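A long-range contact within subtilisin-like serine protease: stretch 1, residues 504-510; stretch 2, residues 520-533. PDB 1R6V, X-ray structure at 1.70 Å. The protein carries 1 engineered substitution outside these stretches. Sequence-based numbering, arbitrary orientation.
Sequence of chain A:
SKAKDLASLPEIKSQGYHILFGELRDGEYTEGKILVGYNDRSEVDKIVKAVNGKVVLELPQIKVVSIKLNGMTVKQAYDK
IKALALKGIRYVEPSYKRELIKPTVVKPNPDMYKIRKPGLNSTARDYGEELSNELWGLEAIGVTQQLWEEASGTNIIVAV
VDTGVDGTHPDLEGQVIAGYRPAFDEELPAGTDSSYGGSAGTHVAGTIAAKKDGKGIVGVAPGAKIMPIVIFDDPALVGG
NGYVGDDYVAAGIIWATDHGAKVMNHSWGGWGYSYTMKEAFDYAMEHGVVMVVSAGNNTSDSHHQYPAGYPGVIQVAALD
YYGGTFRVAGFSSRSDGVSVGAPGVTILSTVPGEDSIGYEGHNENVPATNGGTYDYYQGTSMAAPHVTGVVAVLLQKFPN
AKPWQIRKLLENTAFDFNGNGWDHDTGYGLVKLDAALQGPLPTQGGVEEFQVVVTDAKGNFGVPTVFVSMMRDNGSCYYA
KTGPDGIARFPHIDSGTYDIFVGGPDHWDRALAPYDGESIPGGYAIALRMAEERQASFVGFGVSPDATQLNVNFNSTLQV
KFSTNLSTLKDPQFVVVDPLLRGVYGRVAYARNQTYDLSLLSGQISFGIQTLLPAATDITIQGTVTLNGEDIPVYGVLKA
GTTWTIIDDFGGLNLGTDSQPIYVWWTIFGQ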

# COMPACT_ATOMS: atom_id res chain seq x y z
N GLY A 504 2.75 1.99 -18.69
CA GLY A 504 1.73 3.02 -18.96
C GLY A 504 0.60 3.14 -17.98
O GLY A 504 0.46 2.27 -17.14
N PRO A 505 -0.25 4.19 -18.10
CA PRO A 505 -1.33 4.26 -17.10
C PRO A 505 -2.08 2.94 -17.02
O PRO A 505 -2.23 2.25 -18.03
CB PRO A 505 -2.21 5.41 -17.61
CG PRO A 505 -1.25 6.27 -18.39
CD PRO A 505 -0.40 5.24 -19.12
N ASP A 506 -2.55 2.68 -15.82
CA ASP A 506 -3.27 1.45 -15.57
C ASP A 506 -4.69 1.54 -16.12
O ASP A 506 -5.48 2.35 -15.67
CB ASP A 506 -3.31 1.20 -14.06
CG ASP A 506 -3.96 -0.11 -13.69
OD1 ASP A 506 -4.18 -0.95 -14.58
OD2 ASP A 506 -4.23 -0.30 -12.49
N HIS A 507 -5.03 0.62 -17.14
CA HIS A 507 -6.36 0.64 -17.73
C HIS A 507 -7.20 -0.45 -17.08
O HIS A 507 -7.54 -1.44 -17.72
CB HIS A 507 -6.27 0.40 -19.24
CG HIS A 507 -5.19 -0.57 -19.63
ND1 HIS A 507 -3.85 -0.27 -19.54
CD2 HIS A 507 -5.26 -1.84 -20.11
CE1 HIS A 507 -3.14 -1.30 -19.95
NE2 HIS A 507 -3.97 -2.27 -20.30
N TRP A 508 -7.54 -0.25 -15.80
CA TRP A 508 -8.33 -1.23 -15.05
C TRP A 508 -9.83 -1.08 -15.25
O TRP A 508 -10.60 -1.95 -14.84
CB TRP A 508 -8.04 -1.12 -13.55
CG TRP A 508 -8.35 0.23 -12.96
CD1 TRP A 508 -7.53 1.31 -12.93
CD2 TRP A 508 -9.58 0.65 -12.33
NE1 TRP A 508 -8.15 2.37 -12.32
CE2 TRP A 508 -9.41 2.00 -11.94
CE3 TRP A 508 -10.80 0.02 -12.06
CZ2 TRP A 508 -10.42 2.73 -11.29
CZ3 TRP A 508 -11.81 0.74 -11.41
CH2 TRP A 508 -11.61 2.09 -11.03
N ASP A 509 -10.22 0.04 -15.84
CA ASP A 509 -11.61 0.37 -16.10
C ASP A 509 -12.02 -0.31 -17.40
O ASP A 509 -12.21 0.34 -18.43
CB ASP A 509 -11.74 1.90 -16.23
CG ASP A 509 -13.17 2.38 -16.20
OD1 ASP A 509 -13.37 3.59 -16.42
OD2 ASP A 509 -14.09 1.56 -15.95
N ARG A 510 -12.14 -1.63 -17.34
CA ARG A 510 -12.51 -2.44 -18.50
C ARG A 510 -13.84 -1.98 -19.10
O ARG A 510 -14.57 -1.20 -18.49
CB ARG A 510 -12.59 -3.91 -18.10
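Stretch 2 520-533: IPGGYAIALRMAEE

A buried carboxylate can organise a loop by gathering successive backbone NH groups, and residues 520-533 of this protease illustrate the principle. The segment is loop or turn throughout, apart from a 3-10 segment at 530-532, and it runs antiparallel to residues 504-510: Ala525 is matched with Asp509, Ala527 with His507 and Glu533 with Gly504, where the CA atoms come within 4.0 Å.

Ile520 lies at the margin, its CB directed away. Pro521 begins the close packing, its CA 3.6 Å from Arg510 O and its CB 3.8 Å from Asp509 O. The chain then bends around the Asp509 side chain, which is in the t rotamer and directed toward it. Gly522 N donates to Asp509 OD2 at 3.0 Å, nearly straight, while Gly523 N reaches Asp509 OD1 at 2.6 Å in a weak, bent bond. Tyr524 N completes the set, donating to Asp509 OD1 at 2.7 Å. The turn depends on glycine: a CB on Gly522 would clash with Tyr524 CE2, and the phi/psi of 86/35° at Gly523 would jam one against the preceding carbonyl oxygen.

Apolar packing follows. Tyr524 CB lies 3.5 Å from Trp508 CH2, and the next residue, Ala525, turns its methyl toward stretch 1, where it meets two side chains: its CB is 3.4 Å from Asp509 CB and sits over the face of the Trp508 five-membered ring, 3.8 Å from the centroid. At Ile526 the backbones are joined through a water that accepts from Ile526 N at 3.0 Å and donates to Asp506 O at 2.5 Å; Ile526 CG2 meanwhile packs 3.7 Å from Pro505 CB. Ala527 CB touches Pro505 CB at 3.8 Å, and Ala527 O receives a CA-H...O contact from His507 CA at 3.5 Å. A second water donates to Ala527 O at 2.7 Å and accepts weakly from Asp509 N at 2.9 Å.

Beyond Leu528, whose CD2 returns to within 4.0 Å of Asp509 OD1, the chain braces itself. Arg529 N donates to Glu532 OE1 at 2.9 Å, and Arg529 NH1 forms a salt bridge with Glu532 OE2, also at 2.9 Å. The 3-10 segment begins beside the imidazole of His507, with Met530 CA over the ring face, 3.6 Å from its centroid. Glu533 closes the contact with an extended side chain: its CG lies 3.4 Å from Gly504 N, and its OE2 approaches the imidazole edge, 3.0 Å from His507 CE1.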

# COMPACT_ATOMS: atom_id res chain seq x y z
N ILE A 520 -19.07 -1.06 -21.14
CA ILE A 520 -18.63 0.31 -21.35
C ILE A 520 -17.81 0.79 -20.15
O ILE A 520 -18.13 0.48 -19.00
CB ILE A 520 -19.85 1.25 -21.53
CG1 ILE A 520 -20.47 1.05 -22.92
CG2 ILE A 520 -19.44 2.71 -21.35
CD1 ILE A 520 -21.64 1.98 -23.22
N PRO A 521 -16.73 1.56 -20.40
CA PRO A 521 -15.90 2.05 -19.31
C PRO A 521 -16.67 3.03 -18.44
O PRO A 521 -17.54 3.75 -18.93
CB PRO A 521 -14.73 2.72 -20.04
CG PRO A 521 -15.38 3.23 -21.28
CD PRO A 521 -16.26 2.07 -21.70
N GLY A 522 -16.37 3.05 -17.14
CA GLY A 522 -17.06 3.96 -16.25
C GLY A 522 -16.41 5.33 -16.30
O GLY A 522 -17.03 6.33 -15.92
N GLY A 523 -15.18 5.37 -16.79
CA GLY A 523 -14.45 6.62 -16.86
C GLY A 523 -13.73 6.86 -15.53
O GLY A 523 -13.60 8.00 -15.08
N TYR A 524 -13.27 5.79 -14.90
CA TYR A 524 -12.58 5.91 -13.61
C TYR A 524 -11.06 5.83 -13.71
O TYR A 524 -10.33 6.49 -12.97
CB TYR A 524 -13.06 4.82 -12.65
CG TYR A 524 -14.56 4.69 -12.57
CD1 TYR A 524 -15.37 5.80 -12.37
CD2 TYR A 524 -15.16 3.45 -12.73
CE1 TYR A 524 -16.76 5.67 -12.33
CE2 TYR A 524 -16.55 3.30 -12.68
CZ TYR A 524 -17.34 4.42 -12.49
OH TYR A 524 -18.71 4.27 -12.46
N ALA A 525 -10.58 4.99 -14.63
CA ALA A 525 -9.14 4.82 -14.82
C ALA A 525 -8.55 6.02 -15.55
O ALA A 525 -9.26 6.82 -16.14
CB ALA A 525 -8.87 3.54 -15.60
N ILE A 526 -7.23 6.14 -15.50
CA ILE A 526 -6.57 7.25 -16.18
C ILE A 526 -6.68 7.05 -17.68
O ILE A 526 -6.95 8.00 -18.42
CB ILE A 526 -5.10 7.31 -15.81
CG1 ILE A 526 -4.95 7.71 -14.33
CG2 ILE A 526 -4.38 8.28 -16.72
CD1 ILE A 526 -5.53 9.08 -14.00
N ALA A 527 -6.44 5.82 -18.12
CA ALA A 527 -6.49 5.45 -19.53
C ALA A 527 -7.64 4.48 -19.71
O ALA A 527 -7.89 3.63 -18.85
CB ALA A 527 -5.18 4.79 -19.95
N LEU A 528 -8.33 4.59 -20.83
CA LEU A 528 -9.47 3.73 -21.11
C LEU A 528 -9.15 2.55 -22.02
O LEU A 528 -9.97 1.64 -22.15
CB LEU A 528 -10.59 4.56 -21.75
CG LEU A 528 -11.06 5.76 -20.92
CD1 LEU A 528 -12.10 6.59 -21.70
CD2 LEU A 528 -11.66 5.27 -19.61
N ARG A 529 -7.97 2.57 -22.63
CA ARG A 529 -7.58 1.52 -23.57
C ARG A 529 -6.16 1.00 -23.42
O ARG A 529 -5.24 1.76 -23.15
CB ARG A 529 -7.73 2.05 -25.00
CG ARG A 529 -9.06 2.71 -25.27
CD ARG A 529 -9.10 3.30 -26.66
NE ARG A 529 -10.28 4.14 -26.82
CZ ARG A 529 -10.43 5.34 -26.26
NH1 ARG A 529 -9.46 5.85 -25.50
NH2 ARG A 529 -11.56 6.02 -26.42
N MET A 530 -6.00 -0.31 -23.62
CA MET A 530 -4.68 -0.93 -23.52
C MET A 530 -3.73 -0.27 -24.53
O MET A 530 -2.54 -0.13 -24.29
CB MET A 530 -4.78 -2.43 -23.78
CG MET A 530 -3.48 -3.19 -23.55
SD MET A 530 -3.65 -4.98 -23.80
CE MET A 530 -4.04 -5.50 -22.16
N ALA A 531 -4.29 0.16 -25.66
CA ALA A 531 -3.49 0.79 -26.70
C ALA A 531 -2.82 2.09 -26.25
O ALA A 531 -1.87 2.55 -26.88
CB ALA A 531 -4.36 1.06 -27.95
N GLU A 532 -3.31 2.68 -25.16
CA GLU A 532 -2.74 3.92 -24.64
C GLU A 532 -1.56 3.68 -23.69
O GLU A 532 -0.78 4.60 -23.42
CB GLU A 532 -3.83 4.73 -23.94
CG GLU A 532 -4.96 5.11 -24.88
CD GLU A 532 -6.19 5.62 -24.17
OE1 GLU A 532 -6.57 5.01 -23.15
OE2 GLU A 532 -6.77 6.61 -24.66
N GLU A 533 -1.44 2.47 -23.20
CA GLU A 533 -0.35 2.13 -22.28
C GLU A 533 1.00 2.27 -22.99
O GLU A 533 1.14 1.92 -24.15
CB GLU A 533 -0.51 0.70 -21.77
CG GLU A 533 0.54 0.31 -20.73
CD GLU A 533 0.52 -1.16 -20.35
OE1 GLU A 533 1.40 -1.58 -19.57
OE2 GLU A 533 -0.37 -1.90 -20.84
O HOH W 1 -5.36 4.28 -14.16
O HOH W 2 -9.46 -1.22 -20.38
O HOH W 3 -9.37 1.42 -18.22